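Local coordinates for protein glutathione peroxidase-like peroxiredoxin HYR1 (Saccharomyces cerevisiae, PDB 3CMI) that reduces hydroperoxides with electrons from thioredoxin and, as a sensor of hydroperoxide stress, oxidises and so activates the transcription factor YAP1, at residues 23-28 and 99-104; 32-37 and 164-169; 38-43 and 48-53; 55-60 and 64-69; 105-110 and 117-122. All coordinates share one frame; numbering follows the deposited sequence.

Interaction 1. Residues 23-28 and 99-104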
# COMPACT_ATOMS: atom_id res chain seq x y z
N GLN A 23 8.41 14.78 5.25
CA GLN A 23 7.98 14.82 6.66
C GLN A 23 7.48 13.45 7.13
O GLN A 23 6.93 12.67 6.32
CB GLN A 23 6.90 15.89 6.88
CG GLN A 23 7.36 17.35 6.65
CD GLN A 23 8.66 17.73 7.47
OE1 GLN A 23 8.68 17.24 8.64
NE2 GLN A 23 9.78 18.33 6.69
N PRO A 24 7.66 13.14 8.44
CA PRO A 24 7.17 11.88 9.00
C PRO A 24 5.68 11.70 8.75
O PRO A 24 4.88 12.62 8.96
CB PRO A 24 7.43 12.03 10.50
CG PRO A 24 8.59 12.99 10.58
CD PRO A 24 8.36 13.96 9.45
N PHE A 25 5.32 10.50 8.28
CA PHE A 25 3.92 10.13 8.11
C PHE A 25 3.63 8.95 9.03
O PHE A 25 3.78 7.79 8.63
CB PHE A 25 3.63 9.78 6.64
CG PHE A 25 2.17 9.56 6.36
CD1 PHE A 25 1.33 10.64 6.09
CD2 PHE A 25 1.62 8.28 6.37
CE1 PHE A 25 -0.03 10.44 5.83
CE2 PHE A 25 0.28 8.08 6.11
CZ PHE A 25 -0.55 9.16 5.85
N PRO A 26 3.23 9.24 10.28
CA PRO A 26 3.07 8.17 11.26
C PRO A 26 1.82 7.33 10.99
O PRO A 26 0.74 7.87 10.78
CB PRO A 26 2.96 8.91 12.59
CG PRO A 26 2.46 10.27 12.24
CD PRO A 26 2.90 10.57 10.84
N PHE A 27 1.98 6.01 10.98
CA PHE A 27 0.88 5.10 10.67
C PHE A 27 -0.15 4.98 11.80
O PHE A 27 -1.18 4.34 11.63
CB PHE A 27 1.41 3.71 10.30
CG PHE A 27 1.78 3.56 8.84
CD1 PHE A 27 2.02 4.66 8.03
CD2 PHE A 27 1.92 2.29 8.29
CE1 PHE A 27 2.37 4.51 6.68
CE2 PHE A 27 2.28 2.12 6.95
CZ PHE A 27 2.50 3.23 6.15
N ASP A 28 0.12 5.60 12.95
CA ASP A 28 -0.85 5.58 14.04
C ASP A 28 -2.12 6.36 13.69
O ASP A 28 -3.19 6.09 14.24
CB ASP A 28 -0.23 6.05 15.37
CG ASP A 28 0.11 7.53 15.36
OD1 ASP A 28 0.11 8.14 16.45
OD2 ASP A 28 0.39 8.09 14.28
N PRO A 99 -2.53 9.81 0.00
CA PRO A 99 -1.14 10.07 0.43
C PRO A 99 -0.07 9.38 -0.42
O PRO A 99 -0.09 8.15 -0.59
CB PRO A 99 -1.11 9.55 1.87
CG PRO A 99 -2.52 9.65 2.32
CD PRO A 99 -3.33 9.27 1.12
N ILE A 100 0.85 10.18 -0.94
CA ILE A 100 2.03 9.72 -1.66
C ILE A 100 3.26 10.00 -0.79
O ILE A 100 3.38 11.08 -0.21
CB ILE A 100 2.17 10.39 -3.06
CG1 ILE A 100 0.96 10.05 -3.96
CG2 ILE A 100 3.50 10.05 -3.73
CD1 ILE A 100 0.86 8.58 -4.40
N MET A 101 4.16 9.03 -0.70
CA MET A 101 5.31 9.13 0.19
C MET A 101 6.57 9.48 -0.59
O MET A 101 6.53 9.54 -1.82
CB MET A 101 5.51 7.81 0.94
CG MET A 101 4.28 7.31 1.72
SD MET A 101 3.93 8.25 3.22
CE MET A 101 2.60 9.30 2.67
N LYS A 102 7.67 9.73 0.13
CA LYS A 102 9.00 9.85 -0.47
C LYS A 102 9.39 8.54 -1.18
O LYS A 102 9.02 7.44 -0.72
CB LYS A 102 10.03 10.20 0.61
CG LYS A 102 11.44 10.52 0.10
CD LYS A 102 12.42 10.73 1.27
CE LYS A 102 13.87 10.82 0.79
NZ LYS A 102 14.85 10.65 1.91
N LYS A 103 10.13 8.66 -2.28
CA LYS A 103 10.64 7.50 -3.02
C LYS A 103 11.49 6.59 -2.13
O LYS A 103 12.31 7.07 -1.34
CB LYS A 103 11.45 7.96 -4.25
CG LYS A 103 11.92 6.81 -5.16
CD LYS A 103 12.87 7.30 -6.25
CE LYS A 103 14.31 7.45 -5.76
NZ LYS A 103 14.98 6.14 -5.49
N ILE A 104 11.25 5.29 -2.24
CA ILE A 104 11.96 4.29 -1.44
C ILE A 104 12.42 3.13 -2.31
O ILE A 104 12.02 3.01 -3.47
CB ILE A 104 11.06 3.68 -0.32
CG1 ILE A 104 9.78 3.06 -0.92
CG2 ILE A 104 10.75 4.71 0.77
CD1 ILE A 104 9.20 1.90 -0.12
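The ring of Phe25 receives Met101 over one face and Pro99 at its far end, and these three side chains make up the whole contact between two loops 71 residues apart in sequence. Met101 CE sits over the face, 3.9 Å from the centroid of the Phe25 ring and 17° off its normal, which is the geometry of a CH-pi contact. The methyl is shifted toward the rim, its nearest ring atom being Phe25 CG, 3.7 Å from Met101 CE. Behind it the sulfur stands obliquely and makes the Met-aromatic contact, with Met101 SD 4.4 Å from the Phe25 ring centroid and 3.8 Å from Phe25 CB. Bends at chi2 and chi3 (-74° and 101°) fold the Met101 chain over the ring, and the two side chains cross at about a right angle.

The second contact sets an aliphatic proline ring against the aromatic one. Phe25 CZ meets Pro99 CB at 4.0 Å, the proline approaching obliquely. Phe27, in the same segment, puts CE1 at the edge of the Phe25 ring. Pro99 and Met101 are backbone hydrogen-bonded to Gly69, so segment 99-104 runs beside the edge strand 65-72, and Phe25, touching Ile68 as Met101 does, packs the earlier loop against it. No hydrogen bond passes between segments 23-28 and 99-104; their cohesion comes from dispersion and from the polarisable sulfur set against an aromatic pi cloud.

Interaction 2. Residues 32-37 and 164-169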
# COMPACT_ATOMS: atom_id res chain seq x y z
N GLY A 32 -8.07 2.24 12.91
CA GLY A 32 -9.50 2.15 12.62
C GLY A 32 -9.82 2.31 11.15
O GLY A 32 -10.99 2.38 10.77
N LYS A 33 -8.78 2.37 10.32
CA LYS A 33 -8.93 2.52 8.87
C LYS A 33 -8.48 1.26 8.15
O LYS A 33 -7.50 0.62 8.55
CB LYS A 33 -8.12 3.71 8.35
CG LYS A 33 -8.84 5.06 8.40
CD LYS A 33 -8.91 5.62 9.81
CE LYS A 33 -9.52 7.02 9.83
NZ LYS A 33 -8.52 8.04 9.39
N VAL A 34 -9.20 0.91 7.09
CA VAL A 34 -8.73 -0.07 6.12
C VAL A 34 -7.71 0.63 5.23
O VAL A 34 -7.95 1.74 4.76
CB VAL A 34 -9.91 -0.67 5.30
CG1 VAL A 34 -9.40 -1.61 4.20
CG2 VAL A 34 -10.89 -1.41 6.22
N VAL A 35 -6.56 0.00 5.01
CA VAL A 35 -5.47 0.63 4.26
C VAL A 35 -5.00 -0.26 3.11
O VAL A 35 -4.74 -1.45 3.29
CB VAL A 35 -4.25 0.96 5.18
CG1 VAL A 35 -3.20 1.78 4.43
CG2 VAL A 35 -4.70 1.72 6.43
N LEU A 36 -4.90 0.34 1.93
CA LEU A 36 -4.30 -0.32 0.77
C LEU A 36 -2.90 0.27 0.60
O LEU A 36 -2.75 1.47 0.42
CB LEU A 36 -5.16 -0.09 -0.47
CG LEU A 36 -5.16 -0.96 -1.74
CD1 LEU A 36 -4.52 -0.25 -2.92
CD2 LEU A 36 -4.52 -2.33 -1.53
N ILE A 37 -1.86 -0.56 0.72
CA ILE A 37 -0.51 -0.07 0.50
C ILE A 37 -0.01 -0.54 -0.86
O ILE A 37 0.04 -1.74 -1.14
CB ILE A 37 0.46 -0.47 1.65
CG1 ILE A 37 -0.01 0.17 2.97
CG2 ILE A 37 1.90 -0.00 1.34
CD1 ILE A 37 0.84 -0.15 4.17
N GLU A 164 -14.78 -3.93 1.20
CA GLU A 164 -16.09 -3.74 1.82
C GLU A 164 -16.29 -4.62 3.06
O GLU A 164 -16.84 -4.14 4.06
CB GLU A 164 -17.24 -3.92 0.81
CG GLU A 164 -17.36 -2.71 -0.12
CD GLU A 164 -18.62 -2.69 -0.96
OE1 GLU A 164 -19.62 -3.36 -0.61
OE2 GLU A 164 -18.61 -1.98 -1.99
N GLU A 165 -15.84 -5.87 3.02
CA GLU A 165 -15.97 -6.75 4.19
C GLU A 165 -15.07 -6.36 5.35
O GLU A 165 -15.41 -6.58 6.51
CB GLU A 165 -15.88 -8.25 3.83
CG GLU A 165 -14.55 -8.75 3.29
CD GLU A 165 -14.63 -10.19 2.74
OE1 GLU A 165 -15.55 -10.94 3.13
OE2 GLU A 165 -13.77 -10.57 1.92
N LEU A 166 -13.91 -5.78 5.04
CA LEU A 166 -13.01 -5.24 6.07
C LEU A 166 -13.56 -3.95 6.68
O LEU A 166 -13.36 -3.69 7.87
CB LEU A 166 -11.61 -4.99 5.50
CG LEU A 166 -10.77 -6.17 5.03
CD1 LEU A 166 -9.44 -5.66 4.52
CD2 LEU A 166 -10.57 -7.20 6.13
N LEU A 167 -14.25 -3.16 5.88
CA LEU A 167 -14.83 -1.91 6.36
C LEU A 167 -15.96 -2.17 7.36
O LEU A 167 -16.20 -1.36 8.26
CB LEU A 167 -15.33 -1.05 5.20
CG LEU A 167 -14.30 -0.33 4.31
CD1 LEU A 167 -14.95 0.10 3.01
CD2 LEU A 167 -13.68 0.88 5.00
N LYS A 168 -16.63 -3.31 7.21
CA LYS A 168 -17.76 -3.71 8.05
C LYS A 168 -17.35 -4.43 9.34
O LYS A 168 -18.21 -4.79 10.15
CB LYS A 168 -18.73 -4.58 7.24
CG LYS A 168 -19.39 -3.87 6.06
CD LYS A 168 -20.30 -4.81 5.28
CE LYS A 168 -20.68 -4.22 3.92
NZ LYS A 168 -21.72 -5.02 3.21
N GLU A 169 -16.04 -4.64 9.54
CA GLU A 169 -15.49 -5.32 10.72
C GLU A 169 -16.01 -4.80 12.05
O GLU A 169 -16.05 -3.58 12.28
CB GLU A 169 -13.97 -5.15 10.77
CG GLU A 169 -13.16 -6.02 9.86
CD GLU A 169 -11.68 -5.71 10.01
OE1 GLU A 169 -11.10 -6.13 11.03
OE2 GLU A 169 -11.11 -5.02 9.13
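Val34, the first residue of strand 34-41, presses both methyl groups against the end of helix 160-167, and its route from backbone to tip describes nearly all of this contact. Its CB, directed toward the helix, already lies 4.1 Å from Leu167 CD2. From there the two branches part. CG1 is anti to the backbone N (chi1 175°) and reaches Leu166, its nearest atom there being CD1, with 4.1 Å between Val34 CG1 and Leu166 CD1. CG2, set beside the backbone N, carries the closer approach. It stands 3.7 Å from Leu166 CB and touches the main chain of the helix as well, with Val34 CG2 3.7 Å from Leu166 C. On its other flank Val34 CG2 meets Leu167 CD2 at 3.8 Å.

One valine methyl is thus lodged between two consecutive leucines, against the peptide that links them. The side chains of Val34 and Leu166 cross at about a right angle. Leu166 starts toward the strand from its CB, whereas Leu167 brings its CD2 branch round to the same valine. No hydrogen bond passes between the two segments.

This is one helix of a thioredoxin-like fold laid against its central sheet. Strand 34-41 lies between strands 65-72 and 137-140, and the apolar patch continues to both: Val34 also touches Phe65 on one and Leu139 on the other, while Leu166 shares Leu139. Tyr60 of helix 47-60 joins the neighbouring helix through its hydroxyl, which is hydrogen-bonded to Glu164.

Interaction 3. Residues 38-43 and 48-53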
# COMPACT_ATOMS: atom_id res chain seq x y z
N VAL A 38 0.34 0.43 -1.70
CA VAL A 38 0.73 0.14 -3.08
C VAL A 38 2.07 0.79 -3.42
O VAL A 38 2.27 1.99 -3.18
CB VAL A 38 -0.39 0.56 -4.09
CG1 VAL A 38 -0.70 2.06 -3.99
CG2 VAL A 38 -0.01 0.18 -5.51
N ASN A 39 3.00 -0.00 -3.94
CA ASN A 39 4.22 0.57 -4.50
C ASN A 39 3.94 1.08 -5.90
O ASN A 39 3.35 0.38 -6.73
CB ASN A 39 5.41 -0.40 -4.46
CG ASN A 39 5.19 -1.64 -5.30
OD1 ASN A 39 5.83 -1.82 -6.34
ND2 ASN A 39 4.29 -2.50 -4.85
N VAL A 40 4.34 2.31 -6.15
CA VAL A 40 3.95 3.04 -7.33
C VAL A 40 5.17 3.30 -8.21
O VAL A 40 6.30 3.35 -7.71
CB VAL A 40 3.19 4.32 -6.90
CG1 VAL A 40 3.62 5.55 -7.68
CG2 VAL A 40 1.69 4.07 -6.94
N ALA A 41 4.95 3.44 -9.51
CA ALA A 41 6.04 3.66 -10.46
C ALA A 41 6.57 5.08 -10.38
O ALA A 41 5.81 6.05 -10.47
CB ALA A 41 5.58 3.33 -11.87
N SER A 42 7.89 5.20 -10.20
CA SER A 42 8.56 6.49 -10.14
C SER A 42 8.57 7.17 -11.52
O SER A 42 8.50 8.39 -11.61
CB SER A 42 9.98 6.33 -9.61
OG SER A 42 10.57 7.59 -9.34
N LYS A 43 8.64 6.35 -12.57
CA LYS A 43 8.59 6.84 -13.95
C LYS A 43 7.15 6.97 -14.44
O LYS A 43 6.23 6.37 -13.89
CB LYS A 43 9.38 5.91 -14.88
CG LYS A 43 10.89 5.97 -14.68
CD LYS A 43 11.61 5.02 -15.63
CE LYS A 43 13.12 5.13 -15.48
NZ LYS A 43 13.83 4.19 -16.39
N PRO A 48 -3.41 4.38 -16.52
CA PRO A 48 -4.55 3.52 -16.17
C PRO A 48 -4.52 2.99 -14.73
O PRO A 48 -5.57 2.84 -14.11
CB PRO A 48 -4.44 2.36 -17.17
CG PRO A 48 -3.72 2.94 -18.33
CD PRO A 48 -2.73 3.89 -17.74
N GLN A 49 -3.32 2.72 -14.22
CA GLN A 49 -3.15 2.18 -12.87
C GLN A 49 -3.50 3.20 -11.79
O GLN A 49 -4.17 2.87 -10.81
CB GLN A 49 -1.73 1.65 -12.68
CG GLN A 49 -1.43 0.34 -13.42
CD GLN A 49 -1.45 0.47 -14.94
OE1 GLN A 49 -2.11 -0.31 -15.63
NE2 GLN A 49 -0.73 1.46 -15.46
N TYR A 50 -3.05 4.44 -11.98
CA TYR A 50 -3.34 5.53 -11.05
C TYR A 50 -4.81 5.94 -11.06
O TYR A 50 -5.36 6.31 -10.03
CB TYR A 50 -2.45 6.74 -11.34
CG TYR A 50 -0.97 6.45 -11.24
CD1 TYR A 50 -0.20 6.23 -12.38
CD2 TYR A 50 -0.34 6.38 -10.00
CE1 TYR A 50 1.15 5.94 -12.29
CE2 TYR A 50 1.02 6.10 -9.90
CZ TYR A 50 1.76 5.88 -11.05
OH TYR A 50 3.10 5.61 -10.97
N LYS A 51 -5.43 5.87 -12.24
CA LYS A 51 -6.85 6.17 -12.37
C LYS A 51 -7.71 5.19 -11.56
O LYS A 51 -8.64 5.61 -10.87
CB LYS A 51 -7.28 6.18 -13.84
CG LYS A 51 -6.92 7.46 -14.59
CD LYS A 51 -7.74 7.60 -15.87
CE LYS A 51 -7.34 8.85 -16.64
NZ LYS A 51 -8.26 9.12 -17.79
N GLU A 52 -7.39 3.90 -11.65
CA GLU A 52 -8.11 2.87 -10.91
C GLU A 52 -7.95 3.01 -9.39
O GLU A 52 -8.91 2.82 -8.65
CB GLU A 52 -7.71 1.46 -11.37
CG GLU A 52 -8.39 1.01 -12.67
CD GLU A 52 -8.53 -0.51 -12.78
OE1 GLU A 52 -8.33 -1.04 -13.90
OE2 GLU A 52 -8.87 -1.17 -11.77
N LEU A 53 -6.74 3.34 -8.95
CA LEU A 53 -6.46 3.56 -7.53
C LEU A 53 -7.23 4.77 -7.01
O LEU A 53 -7.84 4.70 -5.94
CB LEU A 53 -4.96 3.75 -7.29
CG LEU A 53 -4.07 2.52 -7.44
CD1 LEU A 53 -2.62 2.94 -7.57
CD2 LEU A 53 -4.26 1.54 -6.28
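Tyr50 reaches from helix 47-60 to the end of strand 34-41, where the first half of a beta-alpha-beta unit of the thioredoxin-like fold closes on itself. Helix 48-53 runs back along strand 38-41 at 144°, with the two axes 10.2 Å apart at their closest. The Tyr50 ring is turned so that its edge faces the strand. Val40 CG1 lies near the ring plane, 3.5 Å from Tyr50 CE2, and the two side chains approach at a slant. With CG beside its own backbone N (chi1 -60°), Tyr50 sends its hydroxyl past Val40 to the Ala41 backbone. Phe135 meets the same ring edge-to-face.

One helical turn later Leu53 is oriented quite differently. Leu53 and Val38 point at one another tip to tip, with Leu53 CD1 4.2 Å from Val38 CG1. The contact therefore changes along the strand from a meeting of methyl groups at Val38 to a phenol edge at Val40 and Ala41. Just beyond the strand comes Cys44, the residue that forms the sulfenic acid intermediate, so this packing joins the strand and helix that flank the active-site loop. At the hydroxyl end, Tyr50 OH lies 2.8 Å from Ala41 O and 3.5 Å from Ala41 CB.

Interaction 4. Residues 55-60 and 64-69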
# COMPACT_ATOMS: atom_id res chain seq x y z
N ALA A 55 -9.95 6.05 -8.24
CA ALA A 55 -11.36 5.70 -8.22
C ALA A 55 -11.72 4.92 -6.95
O ALA A 55 -12.76 5.18 -6.34
CB ALA A 55 -11.74 4.89 -9.48
N LEU A 56 -10.86 3.99 -6.56
CA LEU A 56 -11.03 3.23 -5.32
C LEU A 56 -11.05 4.17 -4.12
O LEU A 56 -11.93 4.09 -3.26
CB LEU A 56 -9.90 2.21 -5.17
CG LEU A 56 -10.07 1.02 -4.23
CD1 LEU A 56 -11.13 0.05 -4.76
CD2 LEU A 56 -8.73 0.32 -4.04
N TYR A 57 -10.08 5.08 -4.09
CA TYR A 57 -9.94 6.05 -3.01
C TYR A 57 -11.15 6.97 -2.92
O TYR A 57 -11.73 7.13 -1.84
CB TYR A 57 -8.66 6.86 -3.18
CG TYR A 57 -8.41 7.90 -2.10
CD1 TYR A 57 -8.21 7.52 -0.77
CD2 TYR A 57 -8.34 9.26 -2.42
CE1 TYR A 57 -7.96 8.47 0.22
CE2 TYR A 57 -8.10 10.21 -1.44
CZ TYR A 57 -7.91 9.81 -0.12
OH TYR A 57 -7.67 10.76 0.85
N LYS A 58 -11.54 7.57 -4.04
CA LYS A 58 -12.72 8.43 -4.10
C LYS A 58 -13.97 7.70 -3.60
O LYS A 58 -14.77 8.25 -2.84
CB LYS A 58 -12.95 8.93 -5.53
CG LYS A 58 -11.91 9.93 -6.01
CD LYS A 58 -12.38 10.62 -7.29
CE LYS A 58 -11.37 11.64 -7.77
NZ LYS A 58 -11.12 12.74 -6.78
N ARG A 59 -14.12 6.45 -4.02
CA ARG A 59 -15.31 5.67 -3.69
C ARG A 59 -15.47 5.41 -2.18
O ARG A 59 -16.56 5.60 -1.62
CB ARG A 59 -15.33 4.36 -4.48
CG ARG A 59 -16.39 3.41 -3.99
CD ARG A 59 -16.89 2.48 -5.07
NE ARG A 59 -18.31 2.33 -4.83
CZ ARG A 59 -19.28 2.77 -5.62
NH1 ARG A 59 -19.01 3.34 -6.78
NH2 ARG A 59 -20.53 2.58 -5.26
N TYR A 60 -14.37 5.03 -1.54
CA TYR A 60 -14.40 4.47 -0.19
C TYR A 60 -13.80 5.33 0.91
O TYR A 60 -13.95 5.01 2.09
CB TYR A 60 -13.71 3.11 -0.18
CG TYR A 60 -14.44 2.04 -0.97
CD1 TYR A 60 -15.71 1.63 -0.59
CD2 TYR A 60 -13.85 1.44 -2.08
CE1 TYR A 60 -16.39 0.64 -1.30
CE2 TYR A 60 -14.52 0.45 -2.80
CZ TYR A 60 -15.78 0.06 -2.41
OH TYR A 60 -16.45 -0.91 -3.12
N GLY A 64 -13.82 5.17 5.86
CA GLY A 64 -12.66 4.87 6.69
C GLY A 64 -11.65 4.01 5.94
O GLY A 64 -11.28 2.92 6.39
N PHE A 65 -11.24 4.50 4.77
CA PHE A 65 -10.34 3.79 3.88
C PHE A 65 -9.35 4.78 3.31
O PHE A 65 -9.69 5.93 3.03
CB PHE A 65 -11.12 3.15 2.73
CG PHE A 65 -10.24 2.56 1.64
CD1 PHE A 65 -9.65 1.31 1.81
CD2 PHE A 65 -10.01 3.26 0.46
CE1 PHE A 65 -8.83 0.76 0.81
CE2 PHE A 65 -9.20 2.73 -0.54
CZ PHE A 65 -8.61 1.48 -0.37
N THR A 66 -8.11 4.33 3.14
CA THR A 66 -7.10 5.15 2.48
C THR A 66 -6.12 4.30 1.68
O THR A 66 -6.09 3.08 1.83
CB THR A 66 -6.37 6.08 3.48
OG1 THR A 66 -5.71 7.12 2.76
CG2 THR A 66 -5.35 5.29 4.33
N ILE A 67 -5.35 4.97 0.82
CA ILE A 67 -4.29 4.34 0.05
C ILE A 67 -2.98 5.07 0.31
O ILE A 67 -2.92 6.30 0.18
CB ILE A 67 -4.58 4.34 -1.47
CG1 ILE A 67 -5.92 3.66 -1.77
CG2 ILE A 67 -3.45 3.63 -2.24
CD1 ILE A 67 -6.39 3.82 -3.19
N ILE A 68 -1.94 4.33 0.69
CA ILE A 68 -0.62 4.92 0.83
C ILE A 68 0.22 4.45 -0.36
O ILE A 68 0.47 3.25 -0.52
CB ILE A 68 0.06 4.55 2.19
CG1 ILE A 68 -0.93 4.69 3.37
CG2 ILE A 68 1.33 5.39 2.42
CD1 ILE A 68 -1.54 6.10 3.57
N GLY A 69 0.62 5.40 -1.21
CA GLY A 69 1.41 5.08 -2.40
C GLY A 69 2.89 5.32 -2.17
O GLY A 69 3.29 6.40 -1.77
O HOH W 1 -6.83 9.88 3.23
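Phe65 inserts its ring beneath the last turn of helix 47-60, between Leu56 and Tyr60, and here the packing is closest. Its CG is anti to the backbone N (chi1 172°), which carries the ring under the helix. Phe65 CZ meets Leu56 CD2 at 3.9 Å, the two side chains crossing at about a right angle, while Phe65 CD2 lies 3.8 Å from Tyr60 CB. Close to the backbone, Phe65 CB comes within 3.4 Å of Tyr60 O. Further along the strand Ile67 CD1 packs on Tyr57 CB at 3.8 Å. Ile163 of helix 160-167 touches both Leu56 and Phe65, closing this apolar cluster.

The flank formed by Tyr57 and Thr66 is partly exposed and more polar. These side chains lie side by side, pointing the same way, with Tyr57 CE1 3.7 Å from Thr66 OG1. Instead of bonding directly, their hydroxyls share a water, 2.7 Å from Tyr57 OH and 3.0 Å from Thr66 OG1; it lies in the plane of the tyrosine ring.

Helix 55-60 and strand 65-69 run nearly antiparallel, at 155°, joined by a short turn through Gly64. They form the second half, helix to strand, of the beta-alpha-beta crossover that leads from strand 34-41 to its parallel neighbour 65-72 in the thioredoxin-like fold.

Interaction 5. Residues 105-110 and 117-122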
# COMPACT_ATOMS: atom_id res chain seq x y z
N ASP A 105 13.28 2.29 -1.74
CA ASP A 105 13.48 0.93 -2.24
C ASP A 105 12.52 0.02 -1.49
O ASP A 105 12.40 0.09 -0.26
CB ASP A 105 14.92 0.46 -2.01
CG ASP A 105 15.92 1.15 -2.91
OD1 ASP A 105 17.14 0.92 -2.72
OD2 ASP A 105 15.52 1.92 -3.81
N VAL A 106 11.84 -0.84 -2.23
CA VAL A 106 10.95 -1.84 -1.65
C VAL A 106 11.71 -3.15 -1.41
O VAL A 106 11.31 -3.96 -0.56
CB VAL A 106 9.68 -2.08 -2.52
CG1 VAL A 106 8.85 -0.80 -2.62
CG2 VAL A 106 10.06 -2.59 -3.92
N ASN A 107 12.79 -3.35 -2.16
CA ASN A 107 13.63 -4.54 -2.07
C ASN A 107 15.09 -4.19 -1.81
O ASN A 107 15.51 -3.06 -2.04
CB ASN A 107 13.56 -5.35 -3.37
CG ASN A 107 12.15 -5.82 -3.72
OD1 ASN A 107 11.81 -5.95 -4.89
ND2 ASN A 107 11.34 -6.10 -2.70
N GLY A 108 15.85 -5.19 -1.35
CA GLY A 108 17.30 -5.08 -1.21
C GLY A 108 17.78 -4.60 0.15
O GLY A 108 17.00 -4.51 1.10
N GLY A 109 19.07 -4.30 0.23
CA GLY A 109 19.71 -3.87 1.47
C GLY A 109 19.25 -2.53 2.03
O GLY A 109 19.48 -2.24 3.20
N ASN A 110 18.61 -1.73 1.18
CA ASN A 110 18.06 -0.43 1.59
C ASN A 110 16.52 -0.42 1.61
O ASN A 110 15.89 0.63 1.52
CB ASN A 110 18.60 0.70 0.70
CG ASN A 110 20.08 1.02 0.95
OD1 ASN A 110 20.69 1.79 0.21
ND2 ASN A 110 20.67 0.42 1.99
N PHE A 117 8.31 -4.89 7.17
CA PHE A 117 7.17 -5.34 7.97
C PHE A 117 6.10 -6.06 7.15
O PHE A 117 5.63 -7.12 7.54
CB PHE A 117 6.53 -4.18 8.75
CG PHE A 117 5.19 -4.52 9.34
CD1 PHE A 117 5.10 -5.32 10.49
CD2 PHE A 117 4.02 -4.09 8.73
CE1 PHE A 117 3.86 -5.65 11.02
CE2 PHE A 117 2.77 -4.42 9.26
CZ PHE A 117 2.69 -5.20 10.41
N LEU A 118 5.71 -5.46 6.02
CA LEU A 118 4.67 -6.04 5.17
C LEU A 118 5.03 -7.45 4.71
O LEU A 118 4.22 -8.37 4.85
CB LEU A 118 4.32 -5.13 3.99
CG LEU A 118 3.58 -3.82 4.34
CD1 LEU A 118 3.43 -2.92 3.12
CD2 LEU A 118 2.22 -4.09 4.99
N LYS A 119 6.24 -7.62 4.20
CA LYS A 119 6.70 -8.93 3.71
C LYS A 119 6.80 -9.99 4.81
O LYS A 119 6.62 -11.18 4.53
CB LYS A 119 8.02 -8.79 2.96
CG LYS A 119 7.82 -8.38 1.50
CD LYS A 119 8.75 -7.26 1.07
CE LYS A 119 10.13 -7.76 0.75
NZ LYS A 119 11.01 -6.69 0.19
N SER A 120 7.06 -9.57 6.05
CA SER A 120 7.10 -10.49 7.19
C SER A 120 5.72 -11.04 7.54
O SER A 120 5.61 -12.12 8.13
CB SER A 120 7.71 -9.81 8.42
OG SER A 120 6.77 -8.94 9.04
N GLN A 121 4.68 -10.30 7.17
CA GLN A 121 3.30 -10.71 7.42
C GLN A 121 2.72 -11.52 6.26
O GLN A 121 1.93 -12.45 6.48
CB GLN A 121 2.40 -9.49 7.69
CG GLN A 121 2.84 -8.61 8.85
CD GLN A 121 3.00 -9.37 10.15
OE1 GLN A 121 4.11 -9.54 10.65
NE2 GLN A 121 1.90 -9.87 10.69
N LYS A 122 3.09 -11.15 5.04
CA LYS A 122 2.53 -11.81 3.86
C LYS A 122 3.58 -12.04 2.77
O LYS A 122 3.97 -11.12 2.04
CB LYS A 122 1.32 -11.03 3.32
CG LYS A 122 0.02 -11.86 3.16
CD LYS A 122 -0.61 -12.23 4.52
CE LYS A 122 -1.91 -13.00 4.34
NZ LYS A 122 -2.37 -13.70 5.59
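Bends at chi2 and chi3 (134° and 80°), after a chi1 of -84°, turn the Lys119 chain so that its ammonium group lands beside the carbonyl of Val106. The bond between the segments is a weak one, from Lys119 NZ to Val106 O at 2.8 Å. The stronger partner of the ammonium group is Glu111, with which it forms a salt bridge. The buried ammonium group thus lies between a loop carbonyl and the carboxylate of Glu111, just after that loop segment, and the nearby negative charge would be expected to favour its protonated form.

Helix 113-121, which carries Lys119, packs on the thioredoxin-like sheet through Leu118, which touches Ile37 of strand 34-41 and Val146 of strand 146-150. Segment 105-110 belongs to the loop leading into this helix, so the lysine reaches back to the approach to its own helix. Val106 also touches Asn39, and Gln74 holds the loop from another part of the chain by hydrogen bonds to Val106 N and Asn107 O. Near the helix end, Ser120 OG donates to Phe117 O at 2.6 Å, and Leu118 O accepts from both Gln121 N and Lys122 N.

Interactions 2, 3 and 4 share one framework. Interactions 2 and 3 take successive parts of strand 34-41, interactions 3 and 4 successive parts of helix 47-60, and the strands of all three lie in one sheet. Interactions 2 and 3 are buried, whereas interaction 4 is partly buried and admits a bridging water. Interaction 1, also partly buried, is held by sulfur, methyl and aromatic groups between loops, yet its segment 99-104 is bound to Gly69 of interaction 4 by backbone hydrogen bonds. Interaction 5 is buried but polar, a weak lysine-to-carbonyl bond beside a salt bridge to Glu111, on the opposite side of the chain's centre from interactions 2 and 4; Leu118 nevertheless meets Ile37 of interaction 2.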